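Local coordinates for malonyl acyl carrier protein transacylase (PDB 3IM8) that probably transfers the malonyl group from malonyl-CoA to holo-acyl carrier protein for fatty acid synthesis, releasing free CoA, at residues 70-75 and 270-275; 83-88 and 264-269; 290-295 and 301-306. All coordinates share one frame; numbering follows the deposited sequence.

Overall arrangement
All three contacts involve the four-stranded parallel sheet, whose strands run in the order 85-88, 4-8, 268-272, 290-294. Contact 1 sets helix 58-78 against strand 268-272, contact 2 spans from strand 85-88 to the segment leading into 268-272, and contact 3 lays helix 297-304 on strand 290-294, at the far side of the sheet order. Their centres lie about 14 Å (1 and 2), 11 Å (1 and 3) and 15 Å (2 and 3) apart. Along the chain, contact 2 is nested within contact 1, and contact 3 follows both. The sheet is thus built from both ends of the chain, with backbone hydrogen bonds such as Ala-292 N to Phe-269 O joining neighbouring strands.

Contact 1: residues 70-75 and 270-275; sequences VAIYRL and IEIGPG
Gly-273 O accepts a hydrogen bond from Ser-69 OG, one turn earlier on the helix that carries Ile-72, and the CD1 methyl of Ile-72 rests 3.8 Å from the same Gly-273 O. The contact is a helix laid on a parallel sheet: helix 58-78 covers strand 268-272 where the strand ends and the chain turns through Gly-273 into a cis peptide before Pro-274. Two isoleucines carry most of it. They slide past each other in opposite directions, and the CG2 methyl of Ile-272 makes the closest approach, 3.7 Å from both CB and CG2 of Ile-72. With chi1 -52° placing CG1 of Ile-272 beside the backbone N, CG2 falls anti to that N and faces the helix, where it also lies 3.8 Å from Tyr-73 N. Ile-72 reaches the turn by an extended CG1-CD1 arm (chi2 172°), so one side chain spans the strand end and the loop after it. Tyr-73 adds its CB, 4.4 Å from Ile-272 CG2, while the end of its side chain leads away; the residue also touches Phe-6. Ile-272 is further enclosed by Phe-6 and Phe-8 of strand 4-8 and by Leu-76 of the helix, making a buried apolar layer between helix 58-78 and the sheet. At the turn itself, Ile-72 CD1 lies 3.9 Å from Gly-273 C.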
# COMPACT_ATOMS: atom_id res chain seq x y z
N VAL A 70 -4.37 -6.86 -8.78
CA VAL A 70 -3.76 -7.90 -9.65
C VAL A 70 -4.56 -8.07 -10.94
O VAL A 70 -3.97 -8.14 -12.04
CB VAL A 70 -3.55 -9.23 -8.93
CG1 VAL A 70 -2.98 -10.30 -9.86
CG2 VAL A 70 -2.57 -9.00 -7.77
N ALA A 71 -5.88 -8.11 -10.82
CA ALA A 71 -6.74 -8.19 -12.03
C ALA A 71 -6.55 -7.00 -12.99
O ALA A 71 -6.47 -7.19 -14.22
CB ALA A 71 -8.16 -8.26 -11.63
N ILE A 72 -6.49 -5.79 -12.45
CA ILE A 72 -6.26 -4.59 -13.27
C ILE A 72 -4.86 -4.63 -13.95
O ILE A 72 -4.69 -4.31 -15.14
CB ILE A 72 -6.45 -3.29 -12.44
CG1 ILE A 72 -7.90 -3.17 -11.99
CG2 ILE A 72 -6.11 -2.08 -13.31
CD1 ILE A 72 -8.18 -2.09 -11.06
N TYR A 73 -3.87 -5.03 -13.20
CA TYR A 73 -2.51 -5.17 -13.78
C TYR A 73 -2.52 -6.20 -14.89
O TYR A 73 -2.00 -5.92 -15.98
CB TYR A 73 -1.50 -5.54 -12.69
CG TYR A 73 -0.37 -6.44 -13.12
CD1 TYR A 73 0.74 -5.94 -13.77
CD2 TYR A 73 -0.40 -7.81 -12.81
CE1 TYR A 73 1.78 -6.81 -14.17
CE2 TYR A 73 0.61 -8.66 -13.17
CZ TYR A 73 1.69 -8.17 -13.85
OH TYR A 73 2.71 -9.07 -14.19
N ARG A 74 -3.17 -7.36 -14.65
CA ARG A 74 -3.28 -8.40 -15.66
C ARG A 74 -4.03 -7.93 -16.91
O ARG A 74 -3.66 -8.28 -18.04
CB ARG A 74 -3.90 -9.69 -15.10
CG ARG A 74 -2.97 -10.51 -14.26
CD ARG A 74 -3.72 -11.64 -13.57
NE ARG A 74 -2.84 -12.53 -12.82
CZ ARG A 74 -3.25 -13.68 -12.30
NH1 ARG A 74 -4.52 -14.06 -12.46
NH2 ARG A 74 -2.38 -14.48 -11.66
N LEU A 75 -5.06 -7.10 -16.71
CA LEU A 75 -5.74 -6.47 -17.85
C LEU A 75 -4.79 -5.57 -18.66
O LEU A 75 -4.72 -5.71 -19.90
CB LEU A 75 -7.00 -5.72 -17.40
CG LEU A 75 -7.80 -4.91 -18.45
CD1 LEU A 75 -8.16 -5.71 -19.71
CD2 LEU A 75 -9.06 -4.31 -17.85
N ILE A 270 2.23 4.49 -13.86
CA ILE A 270 0.80 4.06 -14.00
C ILE A 270 0.37 3.53 -12.65
O ILE A 270 0.95 2.54 -12.16
CB ILE A 270 0.56 3.02 -15.13
CG1 ILE A 270 0.82 3.67 -16.52
CG2 ILE A 270 -0.88 2.52 -15.13
CD1 ILE A 270 0.79 2.68 -17.70
N GLU A 271 -0.58 4.22 -12.03
CA GLU A 271 -1.09 3.73 -10.75
C GLU A 271 -2.20 2.74 -11.04
O GLU A 271 -3.14 3.04 -11.80
CB GLU A 271 -1.56 4.89 -9.85
CG GLU A 271 -2.31 4.39 -8.61
CD GLU A 271 -2.69 5.51 -7.71
OE1 GLU A 271 -2.70 6.67 -8.18
OE2 GLU A 271 -3.00 5.24 -6.54
N ILE A 272 -2.09 1.55 -10.46
CA ILE A 272 -3.06 0.47 -10.67
C ILE A 272 -4.11 0.60 -9.57
O ILE A 272 -3.75 0.60 -8.42
CB ILE A 272 -2.38 -0.90 -10.52
CG1 ILE A 272 -1.13 -0.98 -11.38
CG2 ILE A 272 -3.42 -2.07 -10.78
CD1 ILE A 272 -1.42 -0.77 -12.87
N GLY A 273 -5.40 0.66 -9.92
CA GLY A 273 -6.45 0.99 -8.94
C GLY A 273 -6.68 -0.17 -7.96
O GLY A 273 -6.04 -1.21 -8.09
N PRO A 274 -7.63 -0.02 -7.02
CA PRO A 274 -8.60 1.09 -6.93
C PRO A 274 -8.01 2.42 -6.54
O PRO A 274 -7.00 2.46 -5.81
CB PRO A 274 -9.55 0.63 -5.81
CG PRO A 274 -8.74 -0.42 -4.99
CD PRO A 274 -7.91 -1.09 -6.04
N GLY A 275 -8.64 3.51 -6.93
CA GLY A 275 -8.23 4.83 -6.43
C GLY A 275 -7.07 5.48 -7.19
O GLY A 275 -6.47 4.86 -8.07

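Contact 2: residues 83-88 and 264-269; sequences PDMVAG and AGISNF
Met-85 of strand 85-88 reaches Ile-266 and Ala-264 beyond the end of helix 254-263, which a Schellman motif closes with Gly-265 as its C-prime residue: Ile-266 N bonds Met-261 O and Gly-265 N bonds Gln-262 O. The bond to CB heads toward the 264-269 segment; from there the methionine chain places CG anti to the carbonyl carbon (chi1 -58°), 4.0 Å from the CG2 methyl of Ile-266. An extended step (chi2 -170°) then brings the sulfur against two methyls that both lie on one side of it: SD lies 3.6 Å from Ile-266 CG2 and 3.4 Å from Ala-264 CB. There the chain bends (chi3 60°), and the terminal CE stays 4.3 Å from the Ala-264 CB. No hydrogen bond joins the two segments, so apolar contact alone links this strand to the helix-to-strand turn. Strand 4-8 runs between strands 85-88 and 268-272 in the sheet, and Ile-266 also touches its Ala-5, while Met-85 packs on Val-227. The other branch of Ile-266 is used within its own segment, its CD1 sitting 3.5 Å above the plane of the Phe-269 ring, over the centre.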
# COMPACT_ATOMS: atom_id res chain seq x y z
N PRO A 83 5.23 -3.62 -16.98
CA PRO A 83 6.07 -2.66 -16.21
C PRO A 83 7.57 -2.97 -16.21
O PRO A 83 7.94 -4.12 -16.33
CB PRO A 83 5.50 -2.77 -14.79
CG PRO A 83 5.01 -4.13 -14.71
CD PRO A 83 4.40 -4.42 -16.08
N ASP A 84 8.41 -1.95 -16.07
CA ASP A 84 9.85 -2.16 -15.94
C ASP A 84 10.29 -2.25 -14.48
O ASP A 84 11.33 -2.86 -14.15
CB ASP A 84 10.61 -1.03 -16.69
CG ASP A 84 10.27 -1.02 -18.19
OD1 ASP A 84 10.61 -2.00 -18.85
OD2 ASP A 84 9.61 -0.09 -18.68
N MET A 85 9.49 -1.64 -13.61
CA MET A 85 9.71 -1.68 -12.15
C MET A 85 8.35 -1.58 -11.48
O MET A 85 7.42 -1.00 -12.06
CB MET A 85 10.57 -0.49 -11.65
CG MET A 85 11.94 -0.39 -12.28
SD MET A 85 13.03 0.80 -11.48
CE MET A 85 13.12 0.17 -9.85
N VAL A 86 8.23 -2.11 -10.26
CA VAL A 86 6.99 -2.00 -9.49
C VAL A 86 7.23 -1.54 -8.05
O VAL A 86 8.32 -1.64 -7.56
CB VAL A 86 6.17 -3.31 -9.45
CG1 VAL A 86 5.77 -3.76 -10.87
CG2 VAL A 86 6.93 -4.43 -8.70
N ALA A 87 6.15 -1.09 -7.38
CA ALA A 87 6.12 -0.77 -5.97
C ALA A 87 4.62 -0.70 -5.64
O ALA A 87 3.78 -0.60 -6.56
CB ALA A 87 6.78 0.62 -5.70
N GLY A 88 4.28 -0.75 -4.37
CA GLY A 88 2.87 -0.67 -3.96
C GLY A 88 2.84 -0.18 -2.52
O GLY A 88 3.79 -0.42 -1.76
N ALA A 264 16.44 5.09 -11.62
CA ALA A 264 16.59 3.92 -12.50
C ALA A 264 16.17 4.28 -13.89
O ALA A 264 16.08 3.42 -14.78
CB ALA A 264 15.78 2.71 -12.01
N GLY A 265 15.92 5.58 -14.08
CA GLY A 265 15.49 6.14 -15.35
C GLY A 265 14.04 5.91 -15.71
O GLY A 265 13.69 5.96 -16.90
N ILE A 266 13.16 5.68 -14.74
CA ILE A 266 11.77 5.47 -15.19
C ILE A 266 11.07 6.82 -15.48
O ILE A 266 11.15 7.73 -14.65
CB ILE A 266 10.92 4.43 -14.35
CG1 ILE A 266 9.93 5.13 -13.44
CG2 ILE A 266 11.73 3.38 -13.61
CD1 ILE A 266 8.71 5.49 -14.18
N SER A 267 10.42 6.96 -16.65
CA SER A 267 9.78 8.23 -17.07
C SER A 267 8.26 8.35 -16.80
O SER A 267 7.75 9.43 -16.41
CB SER A 267 10.07 8.52 -18.55
OG SER A 267 9.70 7.42 -19.36
N ASN A 268 7.56 7.23 -16.99
CA ASN A 268 6.12 7.13 -17.02
C ASN A 268 5.59 6.38 -15.75
O ASN A 268 6.09 5.30 -15.43
CB ASN A 268 5.82 6.30 -18.27
CG ASN A 268 4.55 6.71 -18.97
OD1 ASN A 268 3.68 5.85 -19.26
ND2 ASN A 268 4.41 8.01 -19.26
N PHE A 269 4.59 6.90 -15.06
CA PHE A 269 4.03 6.16 -13.89
C PHE A 269 2.57 5.77 -14.08
O PHE A 269 1.78 6.62 -14.46
CB PHE A 269 4.18 6.91 -12.55
CG PHE A 269 5.62 7.12 -12.11
CD1 PHE A 269 6.22 6.22 -11.23
CD2 PHE A 269 6.35 8.24 -12.54
CE1 PHE A 269 7.53 6.39 -10.79
CE2 PHE A 269 7.69 8.44 -12.10
CZ PHE A 269 8.27 7.52 -11.23

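Contact 3: residues 290-295 and 301-306; sequences HLAHVE and VALLEK
The last beta-alpha unit of the acyl transferase domain folds back on itself here, with helix 297-304 lying against strand 290-294, an outermost strand of the parallel sheet. The helix follows the strand after a short turn, across which Glu-295 N is hydrogen-bonded to Ser-299 OG in the first turn of the helix. Leu-303 is the main helical contributor. With CG anti to its backbone N (chi1 -176°), the leucine projects toward the strand and crosses Val-294 at about a right angle; the CG2 methyl of Val-294 is 4.0 Å from Leu-303 CG and equally near Leu-303 CB. One branch, CD2, reaches farther along the strand to lie 4.3 Å from Ala-292 CB. Both Val-294 and Leu-303 also touch Leu-76 of helix 58-78, so the two helices meet over the same face of the sheet, whereas Leu-291 and His-293 turn to the other face and pack on Ser-279 of helix 277-285. Nearer the C-terminus, the Lys-306 chain bends at chi3 (-62°) and brings NZ to 3.9 Å from Ala-292 CB and 4.3 Å from Leu-291 O, too far for a hydrogen bond. Lys-306 is exposed and touches a crystal neighbour, so its pose may partly reflect the lattice. With no hydrogen bond between the segments, cohesion is apolar, centred on Leu-303 packed against Val-294 and Ala-292; the probably charged Lys-306 ammonium only borders this patch.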
# COMPACT_ATOMS: atom_id res chain seq x y z
N HIS A 290 5.42 11.84 -16.01
CA HIS A 290 4.23 11.38 -16.74
C HIS A 290 3.45 10.34 -15.93
O HIS A 290 3.99 9.34 -15.48
CB HIS A 290 4.60 10.85 -18.13
CG HIS A 290 5.31 11.85 -19.00
ND1 HIS A 290 4.71 13.02 -19.41
CD2 HIS A 290 6.54 11.84 -19.55
CE1 HIS A 290 5.55 13.69 -20.17
NE2 HIS A 290 6.67 13.00 -20.26
N LEU A 291 2.17 10.58 -15.76
CA LEU A 291 1.39 9.83 -14.80
C LEU A 291 -0.01 9.56 -15.34
O LEU A 291 -0.57 10.37 -16.09
CB LEU A 291 1.29 10.64 -13.55
CG LEU A 291 0.59 10.27 -12.24
CD1 LEU A 291 1.12 8.99 -11.57
CD2 LEU A 291 0.95 11.49 -11.37
N ALA A 292 -0.55 8.42 -14.91
CA ALA A 292 -1.82 7.90 -15.34
C ALA A 292 -2.22 6.92 -14.26
O ALA A 292 -1.37 6.38 -13.54
CB ALA A 292 -1.62 7.17 -16.64
N HIS A 293 -3.51 6.69 -14.11
CA HIS A 293 -3.98 5.65 -13.23
C HIS A 293 -5.07 4.88 -13.94
O HIS A 293 -5.72 5.42 -14.81
CB HIS A 293 -4.47 6.26 -11.92
CG HIS A 293 -5.64 7.18 -12.07
ND1 HIS A 293 -6.96 6.75 -11.97
CD2 HIS A 293 -5.71 8.51 -12.30
CE1 HIS A 293 -7.77 7.77 -12.13
NE2 HIS A 293 -7.04 8.85 -12.35
N VAL A 294 -5.27 3.60 -13.58
CA VAL A 294 -6.35 2.81 -14.13
C VAL A 294 -7.09 2.13 -12.99
O VAL A 294 -6.46 1.35 -12.24
CB VAL A 294 -5.83 1.77 -15.16
CG1 VAL A 294 -7.01 0.97 -15.72
CG2 VAL A 294 -5.19 2.46 -16.32
N GLU A 295 -8.38 2.45 -12.82
CA GLU A 295 -9.23 1.78 -11.80
C GLU A 295 -10.61 1.34 -12.35
O GLU A 295 -11.32 0.58 -11.69
CB GLU A 295 -9.45 2.70 -10.58
CG GLU A 295 -10.34 3.88 -10.92
CD GLU A 295 -10.62 4.76 -9.75
OE1 GLU A 295 -10.51 4.30 -8.59
OE2 GLU A 295 -10.91 5.94 -9.97
N VAL A 301 -9.58 3.67 -20.82
CA VAL A 301 -9.66 4.35 -22.14
C VAL A 301 -8.75 5.57 -22.19
O VAL A 301 -7.98 5.69 -23.11
CB VAL A 301 -11.09 4.70 -22.51
CG1 VAL A 301 -11.12 5.59 -23.81
CG2 VAL A 301 -11.87 3.42 -22.74
N ALA A 302 -8.77 6.42 -21.16
CA ALA A 302 -7.87 7.58 -21.09
C ALA A 302 -6.40 7.18 -21.24
O ALA A 302 -5.62 7.92 -21.82
CB ALA A 302 -8.09 8.38 -19.79
N LEU A 303 -6.03 6.00 -20.73
CA LEU A 303 -4.67 5.48 -20.85
C LEU A 303 -4.46 4.92 -22.25
O LEU A 303 -3.52 5.33 -22.97
CB LEU A 303 -4.40 4.40 -19.78
CG LEU A 303 -3.07 3.67 -19.51
CD1 LEU A 303 -3.12 2.29 -20.04
CD2 LEU A 303 -1.81 4.39 -19.95
N LEU A 304 -5.37 4.03 -22.66
CA LEU A 304 -5.22 3.33 -23.95
C LEU A 304 -5.19 4.31 -25.16
O LEU A 304 -4.49 4.04 -26.14
CB LEU A 304 -6.30 2.26 -24.17
CG LEU A 304 -6.40 0.97 -23.33
CD1 LEU A 304 -7.62 0.16 -23.74
CD2 LEU A 304 -5.16 0.11 -23.42
N GLU A 305 -5.92 5.43 -25.09
CA GLU A 305 -6.01 6.35 -26.24
C GLU A 305 -4.70 7.06 -26.57
O GLU A 305 -4.59 7.70 -27.63
CB GLU A 305 -7.17 7.36 -26.09
CG GLU A 305 -6.98 8.39 -25.03
CD GLU A 305 -8.23 9.22 -24.78
OE1 GLU A 305 -8.08 10.31 -24.20
OE2 GLU A 305 -9.36 8.83 -25.15
N LYS A 306 -3.72 6.90 -25.67
CA LYS A 306 -2.35 7.40 -25.85
C LYS A 306 -1.45 6.33 -26.52
O LYS A 306 -0.33 6.61 -26.90
CB LYS A 306 -1.79 7.85 -24.50
CG LYS A 306 -2.69 8.86 -23.78
CD LYS A 306 -2.01 9.51 -22.55
CE LYS A 306 -1.67 8.46 -21.46
NZ LYS A 306 -1.35 8.98 -20.08